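Side-chain contacts in UspA1 (Moraxella catarrhalis, PDB 3NTN), which is a trimeric autotransporter adhesin of the bacterial outer membrane, linked to the binding of fibronectin and the host receptor CEACAM1: residues S82-G86 / S87-V91; A132-G136 / L137-G141. All blocks are in the same frame, centred on the assembly; numbering follows the deposited sequence.

Contact 1 (S82-G86 / S87-V91); sequences SVAIG and SNNTV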
ATOM      1  N   SER B  82       8.790  14.919  -4.580  1.00 46.34           N
ATOM      2  CA  SER B  82       7.877  13.979  -5.141  1.00 44.21           C
ATOM      3  C   SER B  82       8.640  12.985  -5.959  1.00 42.97           C
ATOM      4  O   SER B  82       9.770  13.284  -6.389  1.00 43.45           O
ATOM      5  CB  SER B  82       6.864  14.691  -6.031  1.00 43.37           C
ATOM      6  OG  SER B  82       5.968  15.368  -5.214  1.00 44.43           O
ATOM      7  N   VAL B  83       8.009  11.824  -6.158  1.00 41.26           N
ATOM      8  CA  VAL B  83       8.574  10.673  -6.889  1.00 40.52           C
ATOM      9  C   VAL B  83       7.511  10.145  -7.864  1.00 40.15           C
ATOM     10  O   VAL B  83       6.351  10.061  -7.506  1.00 41.14           O
ATOM     11  CB  VAL B  83       9.001   9.585  -5.861  1.00 40.79           C
ATOM     12  CG1 VAL B  83       9.389   8.230  -6.534  1.00 37.86           C
ATOM     13  CG2 VAL B  83      10.129  10.124  -4.984  1.00 41.46           C
ATOM     14  N   ALA B  84       7.889   9.803  -9.089  1.00 41.06           N
ATOM     15  CA  ALA B  84       7.021   9.007  -9.963  1.00 40.48           C
ATOM     16  C   ALA B  84       7.857   7.947 -10.662  1.00 41.75           C
ATOM     17  O   ALA B  84       8.794   8.274 -11.406  1.00 43.56           O
ATOM     18  CB  ALA B  84       6.381   9.870 -11.003  1.00 40.94           C
ATOM     19  N   ILE B  85       7.479   6.673 -10.493  1.00 41.20           N
ATOM     20  CA  ILE B  85       8.172   5.605 -11.146  1.00 39.70           C
ATOM     21  C   ILE B  85       7.113   4.822 -11.857  1.00 41.46           C
ATOM     22  O   ILE B  85       6.103   4.461 -11.243  1.00 42.14           O
ATOM     23  CB  ILE B  85       8.934   4.743 -10.133  1.00 39.32           C
ATOM     24  CG1 ILE B  85       9.994   5.603  -9.410  1.00 39.28           C
ATOM     25  CG2 ILE B  85       9.620   3.461 -10.818  1.00 35.64           C
ATOM     26  CD1 ILE B  85      10.625   4.887  -8.207  1.00 43.75           C
ATOM     27  N   GLY B  86       7.347   4.541 -13.144  1.00 42.52           N
ATOM     28  CA  GLY B  86       6.444   3.745 -13.970  1.00 43.12           C
ATOM     29  C   GLY B  86       6.213   4.520 -15.256  1.00 45.71           C
ATOM     30  O   GLY B  86       7.164   4.849 -15.911  1.00 46.90           O
ATOM     31  N   SER B  87       4.970   4.925 -15.540  1.00 46.45           N
ATOM     32  CA  SER B  87       4.542   5.370 -16.889  1.00 49.19           C
ATOM     33  C   SER B  87       3.395   6.360 -16.893  1.00 49.40           C
ATOM     34  O   SER B  87       2.428   6.159 -16.184  1.00 47.66           O
ATOM     35  CB  SER B  87       4.070   4.162 -17.666  1.00 50.72           C
ATOM     36  OG  SER B  87       5.016   3.883 -18.638  1.00 55.65           O
ATOM     37  N   ASN B  88       3.482   7.422 -17.703  1.00 52.11           N
ATOM     38  CA  ASN B  88       2.406   8.449 -17.759  1.00 53.48           C
ATOM     39  C   ASN B  88       1.869   8.839 -16.359  1.00 51.07           C
ATOM     40  O   ASN B  88       0.744   8.490 -15.992  1.00 52.49           O
ATOM     41  CB  ASN B  88       1.231   7.992 -18.665  1.00 55.70           C
ATOM     42  CG  ASN B  88       1.670   7.660 -20.073  1.00 63.54           C
ATOM     43  OD1 ASN B  88       1.928   8.564 -20.885  1.00 70.51           O
ATOM     44  ND2 ASN B  88       1.725   6.357 -20.400  1.00 68.93           N
ATOM     45  N   ASN B  89       2.671   9.530 -15.574  1.00 48.74           N
ATOM     46  CA  ASN B  89       2.255  10.014 -14.265  1.00 47.84           C
ATOM     47  C   ASN B  89       2.641  11.512 -14.239  1.00 49.01           C
ATOM     48  O   ASN B  89       3.586  11.909 -14.933  1.00 50.51           O
ATOM     49  CB  ASN B  89       2.958   9.258 -13.132  1.00 44.84           C
ATOM     50  CG  ASN B  89       2.729   7.731 -13.191  1.00 46.07           C
ATOM     51  OD1 ASN B  89       1.586   7.260 -13.217  1.00 43.56           O
ATOM     52  ND2 ASN B  89       3.822   6.961 -13.167  1.00 38.90           N
ATOM     53  N   THR B  90       1.886  12.339 -13.518  1.00 48.69           N
ATOM     54  CA  THR B  90       2.177  13.769 -13.434  1.00 49.30           C
ATOM     55  C   THR B  90       1.941  14.233 -12.002  1.00 49.17           C
ATOM     56  O   THR B  90       0.893  13.917 -11.455  1.00 48.16           O
ATOM     57  CB  THR B  90       1.261  14.603 -14.340  1.00 52.26           C
ATOM     58  OG1 THR B  90       1.395  14.180 -15.711  1.00 54.83           O
ATOM     59  CG2 THR B  90       1.570  16.130 -14.196  1.00 52.36           C
ATOM     60  N   VAL B  91       2.911  14.985 -11.428  1.00 48.62           N
ATOM     61  CA  VAL B  91       2.756  15.739 -10.160  1.00 47.64           C
ATOM     62  C   VAL B  91       2.981  17.198 -10.507  1.00 50.71           C
ATOM     63  O   VAL B  91       4.018  17.547 -11.020  1.00 52.57           O
ATOM     64  CB  VAL B  91       3.791  15.267  -9.033  1.00 46.50           C
ATOM     65  CG1 VAL B  91       3.672  16.106  -7.690  1.00 42.13           C
ATOM     66  CG2 VAL B  91       3.636  13.793  -8.734  1.00 41.66           C
TER
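Across the inside of one coil of the UspA1 head, A84 and N89 meet through their beta carbons, A84 CB lying 4.1 Å from N89 CB. The head is a left-handed parallel beta-roll of the YadA type, in which the chain runs up one sheet, turns a corner and returns in the other. The stretches 82-86 and 87-91 therefore head in nearly opposite directions, end to end 164° apart, yet no hydrogen bond joins them; their side chains fill the space between the sheets.

The meeting of A84 and N89 is apolar. A second van der Waals contact lies at the far end, where V91 CG1, anti to its own backbone N (chi1 178°), reaches within 3.5 Å of S82 OG. The same methyl, V91 CG1, stands 3.9 Å from S82 CB. V91 thus packs against a hydroxyl that is already hydrogen-bonded, S82 OG having E80 O and V98 N as partners.

The polar element is N89. With CG beside its backbone N (chi1 -57°), its amide is carried toward the corner, so that N89 ND2 comes to 3.9 Å from I85 O, too long for a bond. Its real partners lie in the adjoining coils: ND2 bonds N75 OD1 and G102 O, while OD1 bonds T105 OG1. Three bonds hold this buried amide and fix its rotation. At the corner itself G86 has a positive phi, with backbone angles that would jam a beta carbon against the preceding carbonyl, and its own O accepts a bond from N75 ND2.

Strand 83-85 lies between strands 69-71 and 99-101 in the long parallel sheet, and strand 89-91 follows 75-77 in the second. V83 and I85 point away from the return strand, toward the trimer interior, where I85 packs on V83 of the second subunit and on I85 of the third.

Contact 2 (A132-G136 / L137-G141); sequences AEVGG and LSLTG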
ATOM      1  N   ALA B 132     -20.470   7.718  12.004  1.00 52.14           N
ATOM      2  CA  ALA B 132     -21.281   7.323  10.869  1.00 52.39           C
ATOM      3  C   ALA B 132     -22.671   6.996  11.347  1.00 53.99           C
ATOM      4  O   ALA B 132     -22.849   6.507  12.479  1.00 53.82           O
ATOM      5  CB  ALA B 132     -20.664   6.075  10.142  1.00 51.69           C
ATOM      6  N   GLU B 133     -23.648   7.275  10.487  1.00 55.70           N
ATOM      7  CA  GLU B 133     -25.049   6.921  10.732  1.00 58.17           C
ATOM      8  C   GLU B 133     -25.498   5.892   9.687  1.00 57.67           C
ATOM      9  O   GLU B 133     -25.460   6.144   8.492  1.00 56.68           O
ATOM     10  CB  GLU B 133     -25.938   8.160  10.692  1.00 60.86           C
ATOM     11  CG  GLU B 133     -25.386   9.362  11.490  1.00 66.76           C
ATOM     12  CD  GLU B 133     -25.379   9.153  13.023  1.00 71.20           C
ATOM     13  OE1 GLU B 133     -26.415   8.735  13.575  1.00 72.88           O
ATOM     14  OE2 GLU B 133     -24.341   9.432  13.682  1.00 73.21           O
ATOM     15  N   VAL B 134     -25.888   4.717  10.168  1.00 57.92           N
ATOM     16  CA  VAL B 134     -26.352   3.615   9.337  1.00 58.09           C
ATOM     17  C   VAL B 134     -27.795   3.351   9.741  1.00 61.46           C
ATOM     18  O   VAL B 134     -28.052   2.876  10.849  1.00 61.94           O
ATOM     19  CB  VAL B 134     -25.508   2.358   9.595  1.00 56.65           C
ATOM     20  CG1 VAL B 134     -25.996   1.202   8.740  1.00 55.94           C
ATOM     21  CG2 VAL B 134     -24.036   2.662   9.376  1.00 51.36           C
ATOM     22  N   GLY B 135     -28.743   3.686   8.862  1.00 63.98           N
ATOM     23  CA  GLY B 135     -30.148   3.620   9.233  1.00 66.65           C
ATOM     24  C   GLY B 135     -30.397   4.650  10.336  1.00 67.85           C
ATOM     25  O   GLY B 135     -30.043   5.838  10.190  1.00 69.46           O
ATOM     26  N   GLY B 136     -30.990   4.215  11.442  1.00 67.33           N
ATOM     27  CA  GLY B 136     -31.035   5.053  12.634  1.00 66.04           C
ATOM     28  C   GLY B 136     -30.000   4.625  13.661  1.00 63.39           C
ATOM     29  O   GLY B 136     -30.168   4.868  14.854  1.00 63.75           O
ATOM     30  N   LEU B 137     -28.925   3.985  13.213  1.00 60.26           N
ATOM     31  CA  LEU B 137     -27.896   3.571  14.155  1.00 58.29           C
ATOM     32  C   LEU B 137     -26.690   4.531  14.117  1.00 56.51           C
ATOM     33  O   LEU B 137     -26.162   4.791  13.060  1.00 55.45           O
ATOM     34  CB  LEU B 137     -27.456   2.124  13.902  1.00 57.07           C
ATOM     35  CG  LEU B 137     -26.364   1.585  14.833  1.00 57.36           C
ATOM     36  CD1 LEU B 137     -26.879   1.595  16.288  1.00 60.95           C
ATOM     37  CD2 LEU B 137     -25.886   0.161  14.417  1.00 55.19           C
ATOM     38  N   SER B 138     -26.267   5.031  15.273  1.00 55.73           N
ATOM     39  CA  SER B 138     -25.045   5.814  15.367  1.00 56.07           C
ATOM     40  C   SER B 138     -23.826   4.969  15.735  1.00 54.74           C
ATOM     41  O   SER B 138     -23.866   4.181  16.710  1.00 55.24           O
ATOM     42  CB  SER B 138     -25.200   6.960  16.377  1.00 57.61           C
ATOM     43  OG  SER B 138     -26.208   7.879  15.955  1.00 59.73           O
ATOM     44  N   LEU B 139     -22.758   5.137  14.941  1.00 53.26           N
ATOM     45  CA  LEU B 139     -21.401   4.616  15.258  1.00 51.91           C
ATOM     46  C   LEU B 139     -20.470   5.796  15.543  1.00 52.22           C
ATOM     47  O   LEU B 139     -20.383   6.717  14.728  1.00 52.90           O
ATOM     48  CB  LEU B 139     -20.856   3.767  14.113  1.00 48.85           C
ATOM     49  CG  LEU B 139     -21.766   2.583  13.757  1.00 51.36           C
ATOM     50  CD1 LEU B 139     -21.267   1.813  12.486  1.00 49.99           C
ATOM     51  CD2 LEU B 139     -21.863   1.641  14.939  1.00 50.71           C
ATOM     52  N   THR B 140     -19.798   5.798  16.694  1.00 52.72           N
ATOM     53  CA  THR B 140     -18.929   6.934  17.074  1.00 53.37           C
ATOM     54  C   THR B 140     -17.572   6.469  17.591  1.00 52.00           C
ATOM     55  O   THR B 140     -17.341   5.277  17.783  1.00 51.55           O
ATOM     56  CB  THR B 140     -19.545   7.865  18.158  1.00 55.18           C
ATOM     57  OG1 THR B 140     -19.779   7.110  19.342  1.00 56.99           O
ATOM     58  CG2 THR B 140     -20.866   8.572  17.706  1.00 58.53           C
ATOM     59  N   GLY B 141     -16.680   7.428  17.800  1.00 53.06           N
ATOM     60  CA  GLY B 141     -15.393   7.191  18.416  1.00 53.19           C
ATOM     61  C   GLY B 141     -14.422   6.465  17.519  1.00 52.88           C
ATOM     62  O   GLY B 141     -13.666   5.580  17.984  1.00 53.67           O
TER
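S138 OG donates to E133 OE1 at 2.5 Å, a short bond that spans the two strands of a beta hairpin closed by a type II' turn from V134 to L137. The hydroxyl approaches the syn lone pair of OE1, on the side of the other carboxylate oxygen, and E133 OE2 stays at 3.3 Å from S138 OG. E133 reaches it by folding over: CG sits beside the backbone N and the chain bends again at chi2 (-68°), so the carboxylate lies above its cross-strand neighbour. These two residues form the non-hydrogen-bonded pair, and their side chains occupy the exposed face.

On either side of that pair the backbone supplies the rungs. A132 and L139 exchange two bonds, the straighter being L139 N to A132 O, with an angle of 172° at the hydrogen. V134 and L137 exchange two more next to the turn. G135, with positive phi, and G136 occupy the two central turn positions; a positive phi in the first of them is what a type II' turn requires, and glycine meets it readily.

The other face is apolar and carries A132, V134, L137 and L139. It lies against the other two chains of the trimer: A132 and V134 on I172 of the second subunit, L139 on A187 of that subunit, V134 also on H186 of the third subunit, and L137 on V191 of the second subunit and A193 of the third. Within the hairpin itself the apolar contact is diagonal, V134 CG2 lying 4.2 Å from L139 CD1.

How the contacts relate
The pair illustrates how one chain can reverse direction in two ways. In contact 1 the return strand enters a different sheet, so side chains alone link the two stretches, in a buried interior; backbone bonding runs instead between successive coils, and N89 adds side-chain bonds to them. In contact 2 both strands share a single small sheet, and the backbone does the joining, with a polar pair on the outside and an apolar face pressed on other subunits. They share no secondary-structure element. The centres of contact 1 and contact 2 are 39 Å apart, and their nearest atoms about 32 Å. Contact 1 belongs to the repetitive head, whereas contact 2 packs partly on the helix 182-217 of other subunits.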